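Local coordinates for protein MlnD (Bacillus methylotrophicus, PDB 5IL5) that supplies a dehydratase-family domain of a trans-AT polyketide synthase linked to macrolactin, a family whose members remove water from β-hydroxyacyl intermediates, at residues D31-N39 with S73-M84; D163-Y171 with L185-S193. All blocks are in the same frame, centred on the assembly; numbering follows the deposited sequence.

In the fold
Interaction 1 comes first along the chain. It closes a long excursion of 33 residues, holding the N-terminal turn and strand 36-39 against helix 74-86 in the region predicted to be the N-terminal hotdog fold. The chain then runs on through the rest of that fold before interaction 2 opens in the predicted C-terminal one, where 163-171 meets 185-193 and closes a shorter loop of 13 residues. The two contacts are in series, neither nested nor crossed, and lie on opposite sides of the chain's centre with their own centres about 30 Å apart. Together they illustrate how the opening segment of each hotdog unit is secured, once to a helix and once to a strand.

Interaction 1 (D31-N39 with S73-M84); sequences DLHPYISCN and SQIEMARAAGAM
In the N-terminal hotdog fold, His33, at the start of a type I turn that leads into strand 36-39, reaches across to Glu76 on the fold's long helix, a worked example of one imidazole joining two segments. Ring atom His33 NE2 donates to the anti lone pair of Glu76 OE2 at 2.9 Å with an angle of 151° at the hydrogen, with the oxygen tilted somewhat from the imidazole plane. At the other nitrogen, the backbone Tyr35 N donates to His33 ND1 (3.0 Å), so both ring nitrogens are engaged and the rotation of the imidazole is fixed. The faces are occupied too: Pro34 CD lies over one and Ala80 CB over the opposite one, 3.5 Å from His33 CD2 in a CH-pi contact. Glu76 sends CG anti to its backbone N (chi1 178°) and then bends, which brings the carboxylate to both His33 and the guanidinium of Arg79. There Arg79 NE meets Glu76 OE1 at 2.9 Å from above the carboxylate plane, as part of a salt bridge.

Apolar contacts extend the joint to both sides. Tyr35 CB rests on Met77 CG (4.0 Å), its ring standing across the Glu76 chain. Ile36 CD1 reaches Ala80 CB at 3.7 Å and meets Met84 CE tip to tip, also at 3.7 Å. Beyond it, Met84 SD packs on Leu32 CB (3.7 Å). A polar link is added by a water that bridges the Tyr35 and Ser73 hydroxyls.

Strand and helix segments cross at -29°. The Glu76 carboxylate also accepts the backbone N-H groups of Ile212 and Ile213, just before helix 215-229. Phe48 of strand 46-50 touches Leu32, Ile36 and Met84, while Ile75 and Ala78 lie against Leu93 of strand 92-98.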
# COMPACT_ATOMS: atom_id res chain seq x y z
N ASP A 31 -1.56 9.19 -5.17
CA ASP A 31 -2.07 9.46 -3.83
C ASP A 31 -3.38 8.75 -3.55
O ASP A 31 -4.29 8.73 -4.39
CB ASP A 31 -2.25 10.97 -3.60
CG ASP A 31 -0.95 11.68 -3.29
OD1 ASP A 31 0.13 11.14 -3.64
OD2 ASP A 31 -1.00 12.79 -2.70
N LEU A 32 -3.48 8.16 -2.36
CA LEU A 32 -4.74 7.61 -1.88
C LEU A 32 -5.70 8.69 -1.39
O LEU A 32 -6.91 8.45 -1.33
CB LEU A 32 -4.47 6.61 -0.76
CG LEU A 32 -3.69 5.36 -1.17
CD1 LEU A 32 -3.17 4.63 0.06
CD2 LEU A 32 -4.59 4.45 -1.99
N HIS A 33 -5.19 9.87 -1.04
CA HIS A 33 -6.01 10.90 -0.42
C HIS A 33 -5.16 12.17 -0.32
O HIS A 33 -3.93 12.08 -0.30
CB HIS A 33 -6.50 10.44 0.96
CG HIS A 33 -7.35 11.42 1.71
ND1 HIS A 33 -6.83 12.45 2.47
CD2 HIS A 33 -8.69 11.49 1.87
CE1 HIS A 33 -7.82 13.11 3.05
NE2 HIS A 33 -8.96 12.55 2.69
N PRO A 34 -5.79 13.36 -0.27
CA PRO A 34 -4.99 14.59 -0.17
C PRO A 34 -3.96 14.58 0.95
O PRO A 34 -2.93 15.27 0.85
CB PRO A 34 -6.05 15.68 0.05
CG PRO A 34 -7.38 15.06 -0.27
CD PRO A 34 -7.15 13.65 -0.74
N TYR A 35 -4.20 13.84 2.03
CA TYR A 35 -3.26 13.73 3.13
C TYR A 35 -2.59 12.36 3.22
O TYR A 35 -1.72 12.18 4.07
CB TYR A 35 -3.95 14.02 4.47
CG TYR A 35 -4.86 15.23 4.51
CD1 TYR A 35 -4.50 16.43 3.91
CD2 TYR A 35 -6.07 15.18 5.19
CE1 TYR A 35 -5.33 17.53 3.96
CE2 TYR A 35 -6.90 16.28 5.24
CZ TYR A 35 -6.52 17.45 4.63
OH TYR A 35 -7.35 18.54 4.69
N ILE A 36 -2.97 11.40 2.38
CA ILE A 36 -2.40 10.05 2.41
C ILE A 36 -1.82 9.75 1.04
O ILE A 36 -2.55 9.74 0.04
CB ILE A 36 -3.45 9.00 2.82
CG1 ILE A 36 -4.09 9.36 4.17
CG2 ILE A 36 -2.83 7.61 2.87
CD1 ILE A 36 -5.33 8.54 4.51
N SER A 37 -0.51 9.50 0.99
CA SER A 37 0.16 9.31 -0.30
C SER A 37 0.15 7.86 -0.76
O SER A 37 0.02 7.61 -1.97
CB SER A 37 1.60 9.83 -0.23
OG SER A 37 2.40 9.07 0.65
N CYS A 38 0.29 6.90 0.14
CA CYS A 38 0.35 5.51 -0.27
C CYS A 38 0.15 4.60 0.93
O CYS A 38 0.18 5.04 2.08
CB CYS A 38 1.68 5.20 -0.96
SG CYS A 38 3.13 5.49 0.05
N ASN A 39 -0.03 3.31 0.63
CA ASN A 39 -0.21 2.27 1.63
C ASN A 39 1.13 1.59 1.88
O ASN A 39 1.77 1.10 0.94
CB ASN A 39 -1.26 1.26 1.16
CG ASN A 39 -1.51 0.16 2.17
OD1 ASN A 39 -0.67 -0.12 3.03
ND2 ASN A 39 -2.69 -0.45 2.09
N SER A 73 -7.94 18.20 11.63
CA SER A 73 -7.93 17.57 10.31
C SER A 73 -7.37 16.16 10.35
O SER A 73 -7.52 15.41 9.38
CB SER A 73 -7.12 18.41 9.33
OG SER A 73 -7.88 19.50 8.83
N GLN A 74 -6.73 15.79 11.46
CA GLN A 74 -6.27 14.42 11.64
C GLN A 74 -7.43 13.44 11.69
O GLN A 74 -7.26 12.26 11.38
CB GLN A 74 -5.44 14.36 12.91
CG GLN A 74 -4.16 15.13 12.78
CD GLN A 74 -3.47 15.35 14.10
OE1 GLN A 74 -2.91 14.43 14.69
NE2 GLN A 74 -3.50 16.59 14.57
N ILE A 75 -8.62 13.90 12.08
CA ILE A 75 -9.79 13.04 12.04
C ILE A 75 -10.04 12.57 10.62
O ILE A 75 -10.37 11.40 10.38
CB ILE A 75 -11.02 13.75 12.63
CG1 ILE A 75 -10.78 14.18 14.08
CG2 ILE A 75 -12.23 12.83 12.54
CD1 ILE A 75 -11.94 14.99 14.68
N GLU A 76 -9.90 13.47 9.64
CA GLU A 76 -10.01 13.08 8.24
C GLU A 76 -8.96 12.04 7.87
O GLU A 76 -9.25 11.08 7.14
CB GLU A 76 -9.92 14.32 7.34
CG GLU A 76 -9.97 14.03 5.84
CD GLU A 76 -11.28 13.43 5.40
OE1 GLU A 76 -12.27 13.51 6.16
OE2 GLU A 76 -11.32 12.88 4.28
N MET A 77 -7.73 12.21 8.36
CA MET A 77 -6.70 11.20 8.11
C MET A 77 -7.14 9.83 8.62
O MET A 77 -7.02 8.82 7.91
CB MET A 77 -5.38 11.59 8.79
CG MET A 77 -4.69 12.81 8.23
SD MET A 77 -3.33 13.38 9.27
CE MET A 77 -2.93 14.89 8.42
N ALA A 78 -7.66 9.78 9.84
CA ALA A 78 -8.12 8.51 10.39
C ALA A 78 -9.32 7.98 9.62
O ALA A 78 -9.40 6.79 9.32
CB ALA A 78 -8.45 8.68 11.87
N ARG A 79 -10.28 8.86 9.31
CA ARG A 79 -11.47 8.42 8.59
C ARG A 79 -11.10 7.86 7.23
O ARG A 79 -11.63 6.82 6.82
CB ARG A 79 -12.45 9.58 8.43
CG ARG A 79 -13.71 9.22 7.67
CD ARG A 79 -14.23 10.37 6.85
NE ARG A 79 -13.29 10.80 5.82
CZ ARG A 79 -13.05 10.14 4.70
NH1 ARG A 79 -13.67 9.00 4.44
NH2 ARG A 79 -12.19 10.62 3.81
N ALA A 80 -10.20 8.53 6.51
CA ALA A 80 -9.80 8.04 5.20
C ALA A 80 -9.01 6.74 5.32
O ALA A 80 -9.25 5.79 4.57
CB ALA A 80 -8.99 9.11 4.47
N ALA A 81 -8.07 6.68 6.27
CA ALA A 81 -7.30 5.46 6.44
C ALA A 81 -8.19 4.31 6.88
O ALA A 81 -8.11 3.20 6.35
CB ALA A 81 -6.19 5.67 7.46
N GLY A 82 -9.08 4.57 7.84
CA GLY A 82 -9.97 3.52 8.32
C GLY A 82 -10.87 2.97 7.24
O GLY A 82 -11.08 1.75 7.14
N ALA A 83 -11.44 3.85 6.41
CA ALA A 83 -12.32 3.39 5.35
C ALA A 83 -11.57 2.46 4.40
O ALA A 83 -12.09 1.40 4.01
CB ALA A 83 -12.89 4.58 4.58
N MET A 84 -10.35 2.84 4.03
CA MET A 84 -9.56 2.03 3.12
C MET A 84 -9.17 0.70 3.76
O MET A 84 -9.21 -0.35 3.11
CB MET A 84 -8.32 2.81 2.69
CG MET A 84 -8.61 3.96 1.73
SD MET A 84 -7.13 4.82 1.13
CE MET A 84 -6.47 5.51 2.64
O HOH W 1 -9.45 17.94 6.78

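Interaction 2 (D163-Y171 with L185-S193); sequences DRIPHEAFY and LKAAEHCVS
Ile165 and Cys191 form an antiparallel hydrogen-bonded pair that joins the short strand 165-166 to strand 188-194: Ile165 N donates to Cys191 O at 2.7 Å, and Cys191 N returns a bond to Ile165 O at 2.9 Å. Helix 167-176 follows directly, with Pro166 at its N-cap, and its opening residues continue the grip with side chains. His167 ND1 donates to Ala188 O (2.9 Å), meeting it almost in line with the C=O bond, with that oxygen in the imidazole plane, while Ala188 N donates to Tyr171 OH at 3.1 Å. That hydroxyl is also hydrogen-bonded to Gln223 OE1 of helix 215-229, so the phenol is held at its polar end by two partners.

The tight part of the contact surrounds these bonds. The Tyr171 ring is sandwiched, with Lys186 CG over the centre of one face and Phe170 CD2 over the other. Phe170 CD1 in turn packs on Cys191 CB (3.6 Å), and Phe170 CE2 on Ala188 CB (3.9 Å), toward a core that includes Leu200 and Tyr227.

The face carrying Pro166 and His190 is looser and nearer solvent. His190 CG sits between its backbone N and carbonyl carbon (chi1 59°), which presents the ring face to the extended Arg164 chain: Arg164 CD lies 3.8 Å from the His190 ring centroid, and the guanidinium plane is only 12° from that of the imidazole.

Glu189 and His190 both face Lys201, a classic beta bulge in strand 188-194, whose antiparallel neighbours are 197-202 and 165-166, within the C-terminal half of the double hotdog fold of polyketide synthase dehydratases.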
# COMPACT_ATOMS: atom_id res chain seq x y z
N ASP A 163 -26.15 41.78 16.21
CA ASP A 163 -25.18 41.11 17.07
C ASP A 163 -24.06 40.41 16.30
O ASP A 163 -23.06 40.02 16.91
CB ASP A 163 -25.87 40.06 17.95
CG ASP A 163 -26.54 40.65 19.18
OD1 ASP A 163 -26.24 41.82 19.51
OD2 ASP A 163 -27.36 39.96 19.81
N ARG A 164 -24.21 40.25 15.00
CA ARG A 164 -23.25 39.48 14.22
C ARG A 164 -21.87 40.12 14.24
O ARG A 164 -21.72 41.30 13.94
CB ARG A 164 -23.75 39.35 12.78
CG ARG A 164 -25.07 38.65 12.67
CD ARG A 164 -25.46 38.48 11.22
NE ARG A 164 -26.77 37.84 11.12
CZ ARG A 164 -27.33 37.47 9.98
NH1 ARG A 164 -26.70 37.64 8.82
NH2 ARG A 164 -28.53 36.90 10.00
N ILE A 165 -20.88 39.33 14.61
CA ILE A 165 -19.49 39.78 14.51
C ILE A 165 -18.98 39.50 13.10
O ILE A 165 -19.12 38.37 12.61
CB ILE A 165 -18.61 39.08 15.55
CG1 ILE A 165 -18.98 39.55 16.96
CG2 ILE A 165 -17.13 39.35 15.29
CD1 ILE A 165 -19.64 38.51 17.83
N PRO A 166 -18.40 40.49 12.42
CA PRO A 166 -17.90 40.25 11.06
C PRO A 166 -16.66 39.37 11.05
O PRO A 166 -15.97 39.19 12.06
CB PRO A 166 -17.57 41.66 10.54
CG PRO A 166 -17.52 42.53 11.75
CD PRO A 166 -18.46 41.93 12.73
N HIS A 167 -16.40 38.79 9.88
CA HIS A 167 -15.26 37.91 9.65
C HIS A 167 -13.95 38.45 10.23
O HIS A 167 -13.23 37.74 10.94
CB HIS A 167 -15.14 37.67 8.15
CG HIS A 167 -13.76 37.30 7.69
ND1 HIS A 167 -13.34 35.99 7.57
CD2 HIS A 167 -12.71 38.06 7.32
CE1 HIS A 167 -12.09 35.97 7.14
NE2 HIS A 167 -11.68 37.21 6.98
N GLU A 168 -13.61 39.70 9.90
CA GLU A 168 -12.33 40.27 10.31
C GLU A 168 -12.23 40.38 11.83
O GLU A 168 -11.20 40.03 12.42
CB GLU A 168 -12.14 41.63 9.63
CG GLU A 168 -10.69 42.05 9.36
CD GLU A 168 -10.59 43.30 8.52
OE1 GLU A 168 -11.29 44.29 8.84
OE2 GLU A 168 -9.84 43.28 7.51
N ALA A 169 -13.29 40.86 12.48
CA ALA A 169 -13.26 41.02 13.93
C ALA A 169 -13.21 39.67 14.63
O ALA A 169 -12.52 39.51 15.65
CB ALA A 169 -14.48 41.81 14.39
N PHE A 170 -13.94 38.69 14.11
CA PHE A 170 -13.94 37.37 14.72
C PHE A 170 -12.53 36.81 14.85
O PHE A 170 -12.14 36.30 15.91
CB PHE A 170 -14.83 36.42 13.91
CG PHE A 170 -14.79 35.01 14.40
CD1 PHE A 170 -15.44 34.66 15.56
CD2 PHE A 170 -14.08 34.05 13.70
CE1 PHE A 170 -15.39 33.36 16.02
CE2 PHE A 170 -14.03 32.75 14.16
CZ PHE A 170 -14.69 32.40 15.32
N TYR A 171 -11.73 36.88 13.77
CA TYR A 171 -10.40 36.28 13.80
C TYR A 171 -9.40 37.15 14.54
O TYR A 171 -8.45 36.63 15.13
CB TYR A 171 -9.91 35.99 12.39
CG TYR A 171 -10.60 34.79 11.79
CD1 TYR A 171 -10.27 33.51 12.20
CD2 TYR A 171 -11.60 34.94 10.84
CE1 TYR A 171 -10.90 32.42 11.67
CE2 TYR A 171 -12.23 33.84 10.30
CZ TYR A 171 -11.88 32.58 10.72
OH TYR A 171 -12.51 31.48 10.19
N LEU A 185 -7.84 28.47 5.94
CA LEU A 185 -8.63 27.95 7.05
C LEU A 185 -9.57 28.99 7.65
O LEU A 185 -10.10 28.79 8.74
CB LEU A 185 -7.71 27.39 8.13
CG LEU A 185 -6.99 26.09 7.77
CD1 LEU A 185 -5.78 25.88 8.65
CD2 LEU A 185 -7.96 24.94 7.91
N LYS A 186 -9.78 30.11 6.95
CA LYS A 186 -10.65 31.18 7.42
C LYS A 186 -11.97 31.10 6.67
O LYS A 186 -12.21 31.81 5.69
CB LYS A 186 -9.97 32.53 7.24
CG LYS A 186 -8.87 32.78 8.25
CD LYS A 186 -8.44 34.23 8.25
CE LYS A 186 -7.12 34.41 8.95
NZ LYS A 186 -6.91 35.82 9.37
N ALA A 187 -12.84 30.20 7.14
CA ALA A 187 -14.14 29.98 6.54
C ALA A 187 -15.27 30.72 7.25
O ALA A 187 -16.38 30.80 6.70
CB ALA A 187 -14.45 28.49 6.51
N ALA A 188 -15.03 31.26 8.44
CA ALA A 188 -16.07 31.96 9.18
C ALA A 188 -16.40 33.30 8.52
O ALA A 188 -15.50 34.12 8.30
CB ALA A 188 -15.63 32.17 10.63
N GLU A 189 -17.67 33.51 8.20
CA GLU A 189 -18.13 34.79 7.66
C GLU A 189 -18.60 35.74 8.77
O GLU A 189 -18.30 36.93 8.72
CB GLU A 189 -19.25 34.58 6.64
CG GLU A 189 -18.80 33.98 5.31
CD GLU A 189 -19.78 34.26 4.19
OE1 GLU A 189 -20.95 34.58 4.49
OE2 GLU A 189 -19.38 34.17 3.01
N HIS A 190 -19.35 35.24 9.75
CA HIS A 190 -19.73 36.06 10.90
C HIS A 190 -20.12 35.14 12.05
O HIS A 190 -20.31 33.94 11.88
CB HIS A 190 -20.85 37.04 10.55
CG HIS A 190 -22.11 36.39 10.07
ND1 HIS A 190 -23.01 35.79 10.92
CD2 HIS A 190 -22.62 36.25 8.82
CE1 HIS A 190 -24.02 35.31 10.22
NE2 HIS A 190 -23.81 35.58 8.94
N CYS A 191 -20.25 35.74 13.24
CA CYS A 191 -20.37 35.01 14.49
C CYS A 191 -21.45 35.62 15.38
O CYS A 191 -21.53 36.84 15.51
CB CYS A 191 -19.02 35.01 15.21
SG CYS A 191 -18.98 34.41 16.90
N VAL A 192 -22.27 34.76 15.99
CA VAL A 192 -23.25 35.15 17.01
C VAL A 192 -22.98 34.34 18.27
O VAL A 192 -22.93 33.11 18.22
CB VAL A 192 -24.70 34.93 16.56
CG1 VAL A 192 -25.68 35.38 17.65
CG2 VAL A 192 -24.99 35.68 15.28
N SER A 193 -22.81 35.03 19.40
CA SER A 193 -22.42 34.39 20.66
C SER A 193 -23.33 34.86 21.78
O SER A 193 -23.45 36.07 22.01
CB SER A 193 -20.96 34.71 20.98
OG SER A 193 -20.54 34.04 22.15